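Long-range contacts in phosphohistidine phosphatase SixA (Escherichia coli, PDB 1UJC), which removes the phosphoryl group from phosphohistidine on the HPt domain of the ArcB sensor, in a multistep His-Asp phosphorelay: residues A16-R21 against S51-A56; P77-C82 against V105-P110; I5-D10 against F128-I133; E30-A35 against L60-D65. One frame throughout, in Å; residues are numbered along the deposited sequence.

In the fold
Interactions 1, 2 and 3 meet at the bound tungstate, while interaction 4 lies away from it. Interaction 3 is the buried one. It joins strand 2-7 to the turn before strand 133-138, mostly through backbone bonds. Interaction 2 is partly buried and rests on strand 102-107, the neighbour of strand 2-7 in the sheet; a histidine ring and apolar side chains carry it. Interaction 1 is a surface contact of a loop on the start of helix 54-66, dominated by charge. Interaction 4 uses the same helix further along and packs it on helix 25-40, apolar inside and charged outside. Ser-131 of interaction 3 and Ser-31 of interaction 4 are joined through their hydroxyls.

Interaction 1. Residues A16-R21 against S51-A56. With WO4 (tungstate(VI)ion), chain C.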
loop_
_atom_site.group_PDB
_atom_site.type_symbol
_atom_site.label_atom_id
_atom_site.label_comp_id
_atom_site.label_asym_id
_atom_site.label_seq_id
_atom_site.Cartn_x
_atom_site.Cartn_y
_atom_site.Cartn_z
ATOM N N ALA A 16 -7.229 21.961 5.819
ATOM C CA ALA A 16 -6.354 22.960 6.418
ATOM C C ALA A 16 -4.972 22.902 5.763
ATOM O O ALA A 16 -4.313 23.927 5.595
ATOM C CB ALA A 16 -6.241 22.718 7.918
ATOM N N SER A 17 -4.546 21.693 5.394
ATOM C CA SER A 17 -3.253 21.471 4.736
ATOM C C SER A 17 -3.279 20.076 4.103
ATOM O O SER A 17 -4.166 19.280 4.396
ATOM C CB SER A 17 -2.099 21.568 5.743
ATOM O OG SER A 17 -2.105 20.477 6.644
ATOM N N ASP A 18 -2.307 19.773 3.248
ATOM C CA ASP A 18 -2.285 18.473 2.572
ATOM C C ASP A 18 -2.257 17.231 3.464
ATOM O O ASP A 18 -3.089 16.341 3.314
ATOM C CB ASP A 18 -1.105 18.384 1.597
ATOM C CG ASP A 18 -1.121 17.088 0.789
ATOM O OD1 ASP A 18 -1.933 16.982 -0.156
ATOM O OD2 ASP A 18 -0.336 16.171 1.111
ATOM N N SER A 19 -1.302 17.167 4.386
ATOM C CA SER A 19 -1.170 15.999 5.252
ATOM C C SER A 19 -2.454 15.612 5.979
ATOM O O SER A 19 -2.634 14.451 6.350
ATOM C CB SER A 19 -0.059 16.216 6.284
ATOM O OG SER A 19 -0.486 17.071 7.332
ATOM N N VAL A 20 -3.349 16.572 6.179
ATOM C CA VAL A 20 -4.583 16.290 6.903
ATOM C C VAL A 20 -5.855 16.126 6.068
ATOM O O VAL A 20 -6.953 16.058 6.622
ATOM C CB VAL A 20 -4.820 17.359 7.992
ATOM C CG1 VAL A 20 -3.743 17.248 9.056
ATOM C CG2 VAL A 20 -4.793 18.746 7.377
ATOM N N ARG A 21 -5.711 16.046 4.747
ATOM C CA ARG A 21 -6.870 15.873 3.868
ATOM C C ARG A 21 -7.504 14.524 4.173
ATOM O O ARG A 21 -6.836 13.494 4.124
ATOM C CB ARG A 21 -6.444 15.893 2.398
ATOM C CG ARG A 21 -5.886 17.215 1.903
ATOM C CD ARG A 21 -5.083 16.999 0.625
ATOM N NE ARG A 21 -5.833 16.242 -0.373
ATOM C CZ ARG A 21 -5.270 15.499 -1.319
ATOM N NH1 ARG A 21 -3.949 15.414 -1.393
ATOM N NH2 ARG A 21 -6.028 14.839 -2.188
ATOM N N SER A 51 1.640 5.383 5.631
ATOM C CA SER A 51 2.111 6.758 5.613
ATOM C C SER A 51 1.480 7.497 6.789
ATOM O O SER A 51 0.376 7.168 7.213
ATOM C CB SER A 51 1.693 7.439 4.311
ATOM O OG SER A 51 1.759 8.846 4.440
ATOM N N PRO A 52 2.182 8.503 7.332
ATOM C CA PRO A 52 1.709 9.308 8.465
ATOM C C PRO A 52 0.550 10.235 8.090
ATOM O O PRO A 52 -0.124 10.776 8.963
ATOM C CB PRO A 52 2.949 10.109 8.868
ATOM C CG PRO A 52 4.085 9.259 8.393
ATOM C CD PRO A 52 3.593 8.801 7.044
ATOM N N PHE A 53 0.329 10.423 6.791
ATOM C CA PHE A 53 -0.741 11.301 6.326
ATOM C C PHE A 53 -2.131 10.710 6.530
ATOM O O PHE A 53 -2.370 9.528 6.258
ATOM C CB PHE A 53 -0.535 11.660 4.852
ATOM C CG PHE A 53 0.626 12.592 4.606
ATOM C CD1 PHE A 53 1.422 13.040 5.661
ATOM C CD2 PHE A 53 0.931 13.014 3.317
ATOM C CE1 PHE A 53 2.504 13.892 5.432
ATOM C CE2 PHE A 53 2.008 13.866 3.081
ATOM C CZ PHE A 53 2.795 14.304 4.136
ATOM N N LEU A 54 -3.044 11.553 6.999
ATOM C CA LEU A 54 -4.413 11.147 7.291
ATOM C C LEU A 54 -5.105 10.300 6.230
ATOM O O LEU A 54 -5.790 9.334 6.569
ATOM C CB LEU A 54 -5.274 12.378 7.614
ATOM C CG LEU A 54 -4.980 13.062 8.958
ATOM C CD1 LEU A 54 -6.023 14.126 9.248
ATOM C CD2 LEU A 54 -4.990 12.028 10.062
ATOM N N ARG A 55 -4.936 10.638 4.956
ATOM C CA ARG A 55 -5.591 9.857 3.912
ATOM C C ARG A 55 -5.087 8.417 3.852
ATOM O O ARG A 55 -5.839 7.504 3.507
ATOM C CB ARG A 55 -5.454 10.546 2.546
ATOM C CG ARG A 55 -4.054 10.948 2.124
ATOM C CD ARG A 55 -4.157 11.836 0.891
ATOM N NE ARG A 55 -2.877 12.244 0.311
ATOM C CZ ARG A 55 -2.097 13.220 0.776
ATOM N NH1 ARG A 55 -2.443 13.914 1.853
ATOM N NH2 ARG A 55 -0.976 13.524 0.134
ATOM N N ALA A 56 -3.824 8.204 4.205
ATOM C CA ALA A 56 -3.265 6.857 4.193
ATOM C C ALA A 56 -3.818 6.070 5.386
ATOM O O ALA A 56 -4.329 4.960 5.234
ATOM C CB ALA A 56 -1.740 6.916 4.254
HETATM W W WO4 C . -2.083 11.201 -3.479
HETATM O O1 WO4 C . -1.604 9.631 -4.031
HETATM O O2 WO4 C . -1.593 11.421 -1.830
HETATM O O3 WO4 C . -3.768 11.473 -3.745
HETATM O O4 WO4 C . -1.236 12.390 -4.408
HETATM O O HOH W 1 -4.094 13.320 4.089
#
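Asp-18 OD2 meets both terminal nitrogens of Arg-55. Asp-18 OD2 and Arg-55 NH2 form a salt bridge of 2.9 Å, on the syn side of the carboxylate; the bond from NH1 is weak. The carboxylate and guanidinium planes stand 75° apart. Asp-18 CG is anti to the backbone N (chi1 -175°), which places it near Arg-55 NH1 and NH2; Asp-18 OD1 takes a 2.8 Å bond from Arg-21 NH1. One carboxylate thus serves two arginines. Arg-21 NH1 lies over the centre of the Arg-55 guanidinium, 3.6 Å from Arg-55 CZ, despite the like charges. At the edge of that guanidinium, Arg-55 NE donates to tungstate O2 over 2.6 Å. An alanine at Asp-18 would probably leave both guanidinium groups without their shared counter-charge, and Arg-55 more dependent on the tungstate and water 1. Water 1 is bonded to Arg-55 N, Arg-55 NH1 and Arg-21 O. Leu-54 N donates to Ser-19 O at 3.0 Å. Ser-19 CB packs closely over one face of Phe-53, a CH-pi contact. The outer side is looser: Val-20 CB touches the exposed Leu-54 at CD1. Loop 16-21, between strand 2-7 and helix 25-40, covers the start of helix 54-66, where Phe-53 is the N-cap.

Interaction 2. Residues P77-C82 against V105-P110; sequences PELTPC and VISHLP. With WO4 (tungstate(VI)ion), chain C.
Pro-81 lies on one face of the His-108 ring. Its CD sits over the ring centre, 3.9 Å from the centroid of His-108. The rings of His-8 and Phe-53 also meet it. At the ring edge, near its plane, His-108 ND1 donates to tungstate O2 over 2.8 Å. Another part of the edge, CD2 of His-108, is 3.3 Å from Leu-79 O. The remaining nitrogen, NE2, is hydrogen-bonded to Ser-51 OG, so both ring nitrogens have partners that fix its rotation. His-108 CG is anti to the carbonyl carbon, beside the backbone N, which brings it to 3.7 Å from Pro-81 CG. An alanine at His-108 would probably leave Pro-81 without its flat support, and tungstate O2 and Ser-51 OG each short of one partner. Leu-109 N donates to tungstate O1 at 3.0 Å, nearly straight at 171°. Both residues line the tungstate pocket. Ser-107 OG donates to Leu-79 O over a short 2.5 Å. Nearby, Leu-79 CD2 packs on Val-105 CG1, 3.7 Å away. Loop 77-82 lies between strand 74-75 and helix 85-98, where Leu-79 touches Val-88. Strand 102-107 lies between strands 47-50 and 2-7 in the sheet, and Ile-106 touches Leu-60 of helix 54-66.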
loop_
_atom_site.group_PDB
_atom_site.type_symbol
_atom_site.label_atom_id
_atom_site.label_comp_id
_atom_site.label_asym_id
_atom_site.label_seq_id
_atom_site.Cartn_x
_atom_site.Cartn_y
_atom_site.Cartn_z
ATOM N N PRO A 77 7.621 7.341 8.235
ATOM C CA PRO A 77 7.760 8.678 7.650
ATOM C C PRO A 77 8.198 8.630 6.187
ATOM O O PRO A 77 7.922 9.553 5.425
ATOM C CB PRO A 77 8.817 9.337 8.531
ATOM C CG PRO A 77 8.626 8.661 9.863
ATOM C CD PRO A 77 8.448 7.213 9.447
ATOM N N GLU A 78 8.881 7.558 5.798
ATOM C CA GLU A 78 9.358 7.442 4.422
ATOM C C GLU A 78 8.288 6.983 3.439
ATOM O O GLU A 78 8.586 6.743 2.274
ATOM C CB GLU A 78 10.565 6.502 4.353
ATOM C CG GLU A 78 11.760 6.988 5.153
ATOM C CD GLU A 78 12.262 8.351 4.697
ATOM O OE1 GLU A 78 13.110 8.931 5.411
ATOM O OE2 GLU A 78 11.821 8.843 3.631
ATOM N N LEU A 79 7.049 6.868 3.912
ATOM C CA LEU A 79 5.934 6.456 3.060
ATOM C C LEU A 79 5.128 7.658 2.578
ATOM O O LEU A 79 4.138 7.510 1.860
ATOM C CB LEU A 79 5.022 5.470 3.802
ATOM C CG LEU A 79 5.606 4.062 3.940
ATOM C CD1 LEU A 79 4.674 3.164 4.740
ATOM C CD2 LEU A 79 5.838 3.489 2.551
ATOM N N THR A 80 5.550 8.850 2.983
ATOM C CA THR A 80 4.883 10.076 2.560
ATOM C C THR A 80 5.183 10.232 1.070
ATOM O O THR A 80 6.060 9.555 0.539
ATOM C CB THR A 80 5.428 11.305 3.317
ATOM O OG1 THR A 80 6.849 11.379 3.152
ATOM C CG2 THR A 80 5.089 11.218 4.795
ATOM N N PRO A 81 4.456 11.118 0.377
ATOM C CA PRO A 81 4.674 11.332 -1.055
ATOM C C PRO A 81 6.141 11.472 -1.472
ATOM O O PRO A 81 6.545 10.941 -2.505
ATOM C CB PRO A 81 3.871 12.598 -1.331
ATOM C CG PRO A 81 2.697 12.423 -0.424
ATOM C CD PRO A 81 3.344 11.956 0.864
ATOM N N CYS A 82 6.930 12.175 -0.660
ATOM C CA CYS A 82 8.349 12.413 -0.952
ATOM C C CYS A 82 9.294 11.418 -0.281
ATOM O O CYS A 82 10.510 11.626 -0.247
ATOM C CB CYS A 82 8.735 13.825 -0.510
ATOM S SG CYS A 82 7.697 15.122 -1.196
ATOM N N VAL A 105 1.333 -2.309 2.268
ATOM C CA VAL A 105 1.899 -0.958 2.311
ATOM C C VAL A 105 0.914 0.044 1.718
ATOM O O VAL A 105 0.542 -0.061 0.551
ATOM C CB VAL A 105 3.217 -0.878 1.497
ATOM C CG1 VAL A 105 3.820 0.522 1.604
ATOM C CG2 VAL A 105 4.202 -1.926 1.989
ATOM N N ILE A 106 0.488 1.014 2.522
ATOM C CA ILE A 106 -0.456 2.025 2.061
ATOM C C ILE A 106 0.294 3.344 1.952
ATOM O O ILE A 106 0.827 3.843 2.944
ATOM C CB ILE A 106 -1.644 2.158 3.037
ATOM C CG1 ILE A 106 -2.426 0.843 3.078
ATOM C CG2 ILE A 106 -2.555 3.284 2.597
ATOM C CD1 ILE A 106 -3.601 0.851 4.044
ATOM N N SER A 107 0.329 3.909 0.748
ATOM C CA SER A 107 1.072 5.141 0.524
ATOM C C SER A 107 0.448 6.107 -0.480
ATOM O O SER A 107 -0.773 6.195 -0.600
ATOM C CB SER A 107 2.495 4.785 0.087
ATOM O OG SER A 107 3.345 5.915 0.085
ATOM N N HIS A 108 1.302 6.835 -1.198
ATOM C CA HIS A 108 0.837 7.816 -2.167
ATOM C C HIS A 108 1.670 7.832 -3.438
ATOM O O HIS A 108 2.713 7.178 -3.534
ATOM C CB HIS A 108 0.915 9.239 -1.596
ATOM C CG HIS A 108 0.614 9.347 -0.134
ATOM N ND1 HIS A 108 -0.399 10.144 0.354
ATOM C CD2 HIS A 108 1.224 8.809 0.948
ATOM C CE1 HIS A 108 -0.399 10.092 1.674
ATOM N NE2 HIS A 108 0.576 9.289 2.059
ATOM N N LEU A 109 1.179 8.591 -4.415
ATOM C CA LEU A 109 1.903 8.797 -5.659
ATOM C C LEU A 109 2.872 9.879 -5.195
ATOM O O LEU A 109 2.537 10.671 -4.317
ATOM C CB LEU A 109 1.009 9.398 -6.744
ATOM C CG LEU A 109 -0.198 8.662 -7.324
ATOM C CD1 LEU A 109 -0.933 9.613 -8.262
ATOM C CD2 LEU A 109 0.247 7.419 -8.059
ATOM N N PRO A 110 4.073 9.942 -5.777
ATOM C CA PRO A 110 4.569 9.063 -6.835
ATOM C C PRO A 110 5.331 7.876 -6.253
ATOM O O PRO A 110 5.769 6.985 -6.990
ATOM C CB PRO A 110 5.476 9.990 -7.623
ATOM C CG PRO A 110 6.145 10.757 -6.522
ATOM C CD PRO A 110 5.003 11.064 -5.555
HETATM W W WO4 C . -2.083 11.201 -3.479
HETATM O O1 WO4 C . -1.604 9.631 -4.031
HETATM O O2 WO4 C . -1.593 11.421 -1.830
HETATM O O3 WO4 C . -3.768 11.473 -3.745
HETATM O O4 WO4 C . -1.236 12.390 -4.408
#

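Interaction 3. Residues I5-D10 against F128-I133. With WO4 (tungstate(VI)ion), chain C.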
loop_
_atom_site.group_PDB
_atom_site.type_symbol
_atom_site.label_atom_id
_atom_site.label_comp_id
_atom_site.label_asym_id
_atom_site.label_seq_id
_atom_site.Cartn_x
_atom_site.Cartn_y
_atom_site.Cartn_z
ATOM N N ILE A 5 1.300 -3.311 -2.282
ATOM C CA ILE A 5 1.438 -1.863 -2.289
ATOM C C ILE A 5 0.127 -1.212 -2.692
ATOM O O ILE A 5 -0.406 -1.476 -3.772
ATOM C CB ILE A 5 2.552 -1.444 -3.262
ATOM C CG1 ILE A 5 3.850 -2.168 -2.882
ATOM C CG2 ILE A 5 2.734 0.067 -3.233
ATOM C CD1 ILE A 5 4.991 -1.965 -3.839
ATOM N N MET A 6 -0.391 -0.352 -1.823
ATOM C CA MET A 6 -1.659 0.303 -2.088
ATOM C C MET A 6 -1.620 1.825 -2.027
ATOM O O MET A 6 -0.974 2.414 -1.162
ATOM C CB MET A 6 -2.709 -0.230 -1.107
ATOM C CG MET A 6 -4.088 0.395 -1.216
ATOM S SD MET A 6 -5.238 -0.417 -0.079
ATOM C CE MET A 6 -6.833 -0.096 -0.901
ATOM N N ARG A 7 -2.309 2.456 -2.969
ATOM C CA ARG A 7 -2.396 3.911 -2.997
ATOM C C ARG A 7 -3.628 4.268 -2.173
ATOM O O ARG A 7 -4.673 3.633 -2.302
ATOM C CB ARG A 7 -2.578 4.420 -4.431
ATOM C CG ARG A 7 -2.739 5.925 -4.519
ATOM C CD ARG A 7 -2.971 6.368 -5.950
ATOM N NE ARG A 7 -3.097 7.817 -6.047
ATOM C CZ ARG A 7 -3.556 8.458 -7.117
ATOM N NH1 ARG A 7 -3.939 7.777 -8.190
ATOM N NH2 ARG A 7 -3.641 9.781 -7.111
ATOM N N HIS A 8 -3.498 5.272 -1.317
ATOM C CA HIS A 8 -4.605 5.702 -0.480
ATOM C C HIS A 8 -5.831 5.951 -1.362
ATOM O O HIS A 8 -5.704 6.164 -2.568
ATOM C CB HIS A 8 -4.221 6.984 0.255
ATOM C CG HIS A 8 -4.098 8.169 -0.647
ATOM N ND1 HIS A 8 -5.194 8.793 -1.199
ATOM C CD2 HIS A 8 -3.011 8.813 -1.135
ATOM C CE1 HIS A 8 -4.789 9.770 -1.990
ATOM N NE2 HIS A 8 -3.468 9.802 -1.968
ATOM N N GLY A 9 -7.013 5.924 -0.752
ATOM C CA GLY A 9 -8.241 6.137 -1.499
ATOM C C GLY A 9 -8.512 7.592 -1.838
ATOM O O GLY A 9 -7.828 8.490 -1.353
ATOM N N ASP A 10 -9.514 7.813 -2.686
ATOM C CA ASP A 10 -9.918 9.144 -3.116
ATOM C C ASP A 10 -10.039 10.064 -1.896
ATOM O O ASP A 10 -10.673 9.710 -0.900
ATOM C CB ASP A 10 -11.257 9.053 -3.854
ATOM C CG ASP A 10 -11.670 10.367 -4.482
ATOM O OD1 ASP A 10 -10.988 10.841 -5.414
ATOM O OD2 ASP A 10 -12.685 10.928 -4.040
ATOM N N PHE A 128 -0.934 4.034 -10.782
ATOM C CA PHE A 128 -1.792 3.684 -9.650
ATOM C C PHE A 128 -3.048 4.556 -9.515
ATOM O O PHE A 128 -2.943 5.758 -9.296
ATOM C CB PHE A 128 -1.006 3.831 -8.339
ATOM C CG PHE A 128 -0.235 2.606 -7.930
ATOM C CD1 PHE A 128 -0.840 1.614 -7.160
ATOM C CD2 PHE A 128 1.105 2.466 -8.269
ATOM C CE1 PHE A 128 -0.115 0.506 -6.729
ATOM C CE2 PHE A 128 1.839 1.360 -7.842
ATOM C CZ PHE A 128 1.228 0.382 -7.073
ATOM N N THR A 129 -4.230 3.961 -9.637
ATOM C CA THR A 129 -5.458 4.732 -9.445
ATOM C C THR A 129 -5.695 4.632 -7.935
ATOM O O THR A 129 -5.109 3.766 -7.283
ATOM C CB THR A 129 -6.648 4.114 -10.192
ATOM O OG1 THR A 129 -7.007 2.870 -9.580
ATOM C CG2 THR A 129 -6.283 3.865 -11.655
ATOM N N THR A 130 -6.530 5.498 -7.364
ATOM C CA THR A 130 -6.757 5.431 -5.920
ATOM C C THR A 130 -7.272 4.058 -5.475
ATOM O O THR A 130 -8.101 3.446 -6.146
ATOM C CB THR A 130 -7.736 6.537 -5.437
ATOM O OG1 THR A 130 -8.935 6.501 -6.221
ATOM C CG2 THR A 130 -7.093 7.912 -5.557
ATOM N N SER A 131 -6.758 3.584 -4.341
ATOM C CA SER A 131 -7.129 2.286 -3.774
ATOM C C SER A 131 -6.584 1.090 -4.553
ATOM O O SER A 131 -6.781 -0.052 -4.145
ATOM C CB SER A 131 -8.652 2.156 -3.657
ATOM O OG SER A 131 -9.181 3.043 -2.686
ATOM N N ALA A 132 -5.902 1.346 -5.667
ATOM C CA ALA A 132 -5.334 0.270 -6.480
ATOM C C ALA A 132 -4.233 -0.450 -5.704
ATOM O O ALA A 132 -3.546 0.157 -4.888
ATOM C CB ALA A 132 -4.772 0.833 -7.782
ATOM N N ILE A 133 -4.059 -1.739 -5.971
ATOM C CA ILE A 133 -3.050 -2.519 -5.267
ATOM C C ILE A 133 -2.102 -3.273 -6.191
ATOM O O ILE A 133 -2.528 -3.932 -7.140
ATOM C CB ILE A 133 -3.705 -3.549 -4.323
ATOM C CG1 ILE A 133 -4.485 -2.828 -3.222
ATOM C CG2 ILE A 133 -2.642 -4.449 -3.703
ATOM C CD1 ILE A 133 -5.247 -3.765 -2.307
HETATM W W WO4 C . -2.083 11.201 -3.479
HETATM O O1 WO4 C . -1.604 9.631 -4.031
HETATM O O2 WO4 C . -1.593 11.421 -1.830
HETATM O O3 WO4 C . -3.768 11.473 -3.745
HETATM O O4 WO4 C . -1.236 12.390 -4.408
HETATM O O HOH W 2 -10.528 5.312 -4.108
HETATM O O HOH W 3 -9.959 9.375 -7.357
#
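Arg-7 runs alongside the type II turn of residues 129-132, with NE at the tungstate and NH1 at Phe-128 O. Its CB is 3.9 Å from Thr-129 O. CG is anti to the backbone N (chi1 177°) and lies near tungstate O1; the chain stays extended to NE. CD comes to 3.4 Å from Phe-128 O. NE donates to tungstate O1 over 3.1 Å. The guanidinium has Thr-130 CG2 over its centre on one face, 3.9 Å from CZ of Arg-7. At the tip NH1 makes a weak hydrogen bond to Phe-128 O, bent to 127°, and NH2 lies near tungstate O1. The backbone of Arg-7 is bonded at both N and O. Arg-7 N donates to Ala-132 O at 3.2 Å, and Ser-131 N donates to Arg-7 O from above the carbonyl plane. One residue earlier, Met-6 and Ile-133 form an antiparallel non-hydrogen-bonded pair. His-8 ND1 donates to Gly-9 O at 2.7 Å, and His-8 NE2 is 2.5 Å from the tungsten. The Arg-His-Gly run of residues 7-9 matches the signature of the histidine phosphatase superfamily. The geometry is consistent with the nucleophile role of this histidine in the superfamily, and the turn probably helps to orient Arg-7.

Interaction 4. Residues E30-A35 against L60-D65. With CA (calcium ion), chain B.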
loop_
_atom_site.group_PDB
_atom_site.type_symbol
_atom_site.label_atom_id
_atom_site.label_comp_id
_atom_site.label_asym_id
_atom_site.label_seq_id
_atom_site.Cartn_x
_atom_site.Cartn_y
_atom_site.Cartn_z
ATOM N N GLU A 30 -14.492 2.601 -2.119
ATOM C CA GLU A 30 -13.567 1.852 -2.958
ATOM C C GLU A 30 -12.481 1.155 -2.160
ATOM O O GLU A 30 -12.019 0.081 -2.546
ATOM C CB GLU A 30 -12.918 2.763 -3.995
ATOM C CG GLU A 30 -13.905 3.446 -4.904
ATOM C CD GLU A 30 -13.230 4.072 -6.095
ATOM O OE1 GLU A 30 -12.182 4.727 -5.902
ATOM O OE2 GLU A 30 -13.748 3.912 -7.221
ATOM N N SER A 31 -12.063 1.759 -1.055
ATOM C CA SER A 31 -11.036 1.132 -0.242
ATOM C C SER A 31 -11.580 -0.149 0.384
ATOM O O SER A 31 -10.857 -1.138 0.511
ATOM C CB SER A 31 -10.536 2.097 0.834
ATOM O OG SER A 31 -9.620 3.024 0.271
ATOM N N ARG A 32 -12.858 -0.130 0.766
ATOM C CA ARG A 32 -13.493 -1.308 1.350
ATOM C C ARG A 32 -13.675 -2.354 0.255
ATOM O O ARG A 32 -13.573 -3.558 0.499
ATOM C CB ARG A 32 -14.861 -0.958 1.957
ATOM C CG ARG A 32 -14.812 -0.403 3.380
ATOM C CD ARG A 32 -16.170 -0.560 4.082
ATOM N NE ARG A 32 -16.053 -0.455 5.538
ATOM C CZ ARG A 32 -16.180 0.677 6.226
ATOM N NH1 ARG A 32 -16.440 1.811 5.598
ATOM N NH2 ARG A 32 -16.035 0.679 7.545
ATOM N N LEU A 33 -13.939 -1.875 -0.958
ATOM C CA LEU A 33 -14.133 -2.744 -2.113
ATOM C C LEU A 33 -12.868 -3.570 -2.362
ATOM O O LEU A 33 -12.931 -4.792 -2.532
ATOM C CB LEU A 33 -14.455 -1.892 -3.345
ATOM C CG LEU A 33 -14.965 -2.585 -4.610
ATOM C CD1 LEU A 33 -16.222 -3.388 -4.288
ATOM C CD2 LEU A 33 -15.277 -1.529 -5.671
ATOM N N MET A 34 -11.722 -2.896 -2.381
ATOM C CA MET A 34 -10.440 -3.562 -2.601
ATOM C C MET A 34 -10.094 -4.480 -1.427
ATOM O O MET A 34 -9.513 -5.552 -1.614
ATOM C CB MET A 34 -9.330 -2.528 -2.781
ATOM C CG MET A 34 -9.434 -1.702 -4.057
ATOM S SD MET A 34 -9.248 -2.696 -5.556
ATOM C CE MET A 34 -7.581 -3.256 -5.368
ATOM N N ALA A 35 -10.451 -4.054 -0.221
ATOM C CA ALA A 35 -10.187 -4.842 0.978
ATOM C C ALA A 35 -10.919 -6.178 0.896
ATOM O O ALA A 35 -10.339 -7.233 1.152
ATOM C CB ALA A 35 -10.634 -4.078 2.215
ATOM N N LEU A 60 -6.343 2.789 5.639
ATOM C CA LEU A 60 -6.002 1.622 6.452
ATOM C C LEU A 60 -7.189 1.242 7.343
ATOM O O LEU A 60 -7.535 0.069 7.454
ATOM C CB LEU A 60 -4.788 1.933 7.336
ATOM C CG LEU A 60 -3.916 0.792 7.879
ATOM C CD1 LEU A 60 -3.271 1.257 9.174
ATOM C CD2 LEU A 60 -4.725 -0.467 8.128
ATOM N N GLU A 61 -7.793 2.237 7.989
ATOM C CA GLU A 61 -8.943 1.999 8.867
ATOM C C GLU A 61 -10.010 1.241 8.098
ATOM O O GLU A 61 -10.470 0.179 8.517
ATOM C CB GLU A 61 -9.580 3.312 9.341
ATOM C CG GLU A 61 -8.702 4.267 10.112
ATOM C CD GLU A 61 -9.422 5.585 10.416
ATOM O OE1 GLU A 61 -8.753 6.523 10.893
ATOM O OE2 GLU A 61 -10.656 5.677 10.174
ATOM N N GLU A 62 -10.400 1.816 6.965
ATOM C CA GLU A 62 -11.432 1.251 6.106
ATOM C C GLU A 62 -11.128 -0.186 5.701
ATOM O O GLU A 62 -11.995 -1.062 5.775
ATOM C CB GLU A 62 -11.601 2.141 4.870
ATOM C CG GLU A 62 -12.164 3.522 5.198
ATOM C CD GLU A 62 -13.622 3.473 5.628
ATOM O OE1 GLU A 62 -14.004 4.198 6.575
ATOM O OE2 GLU A 62 -14.391 2.712 5.007
ATOM N N VAL A 63 -9.892 -0.427 5.281
ATOM C CA VAL A 63 -9.477 -1.758 4.877
ATOM C C VAL A 63 -9.563 -2.716 6.057
ATOM O O VAL A 63 -10.101 -3.815 5.935
ATOM C CB VAL A 63 -8.033 -1.752 4.336
ATOM C CG1 VAL A 63 -7.526 -3.177 4.170
ATOM C CG2 VAL A 63 -7.988 -1.026 3.001
ATOM N N GLY A 64 -9.028 -2.286 7.196
ATOM C CA GLY A 64 -9.042 -3.108 8.394
ATOM C C GLY A 64 -10.441 -3.492 8.828
ATOM O O GLY A 64 -10.629 -4.457 9.574
ATOM N N ASP A 65 -11.427 -2.734 8.362
ATOM C CA ASP A 65 -12.816 -3.005 8.696
ATOM C C ASP A 65 -13.371 -4.180 7.906
ATOM O O ASP A 65 -14.333 -4.796 8.327
ATOM C CB ASP A 65 -13.687 -1.776 8.431
ATOM C CG ASP A 65 -13.654 -0.774 9.571
ATOM O OD1 ASP A 65 -12.956 -1.018 10.578
ATOM O OD2 ASP A 65 -14.335 0.260 9.453
HETATM CA CA CA B . -16.599 -6.005 8.788
HETATM O O HOH W 4 -16.740 4.382 6.704
HETATM O O HOH W 5 -17.115 -3.709 10.295
HETATM O O HOH W 6 -14.813 -6.870 10.822
HETATM O O HOH W 7 -19.221 -5.077 8.455
HETATM O O HOH W 8 -17.190 -4.113 6.858
HETATM O O HOH W 9 -15.169 -7.913 7.286
#
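Arg-32 reaches from one helix to Glu-62 and Asp-65 on the next. Helices 25-40 and 54-66 follow successive parallel strands of the alpha/beta fold, 2-7 and 47-50, and pack against each other. Their segments run 8.0 Å apart at the axes and cross at -43°. The Arg-32 chain is extended from CG to NE and carries the guanidinium across to the second helix. The two acids meet it differently. The carboxylate of Glu-62 stands nearly perpendicular to the guanidinium, 89° between planes. The Glu-62 chain bends at chi2, which turns CD toward Arg-32. OE2 is modelled over one face but too close to Arg-32 NH1, so its place and the details of this salt bridge are doubtful. Water 4 also links the two, bonded to Arg-32 NH1 and donating to Glu-62 OE1. The carboxylate of Asp-65 is turned only 28° from the guanidinium plane. Its OD2 lies at the edge and forms a salt bridge of 2.6 Å with Arg-32 NH2. Two carboxylates therefore share one guanidinium on the solvent side of the helix pair.

Deeper in, the contact is apolar. Ala-35 CB points toward helix 54-66 and sits 3.7 Å from Val-63 CA. Val-63 lays both methyl groups against the first helix: CG1 is 3.8 Å from Ala-35 CB, and CG2 is 3.8 Å from Ser-31 O. Ser-31 CB faces Glu-62 CB, while its OG bonds to Gly-27 O and to Ser-131 OG. The backbone of Asp-65 has its own partner: Asp-65 O binds a calcium ion at 2.6 Å, and five waters complete the set of six oxygens around the metal.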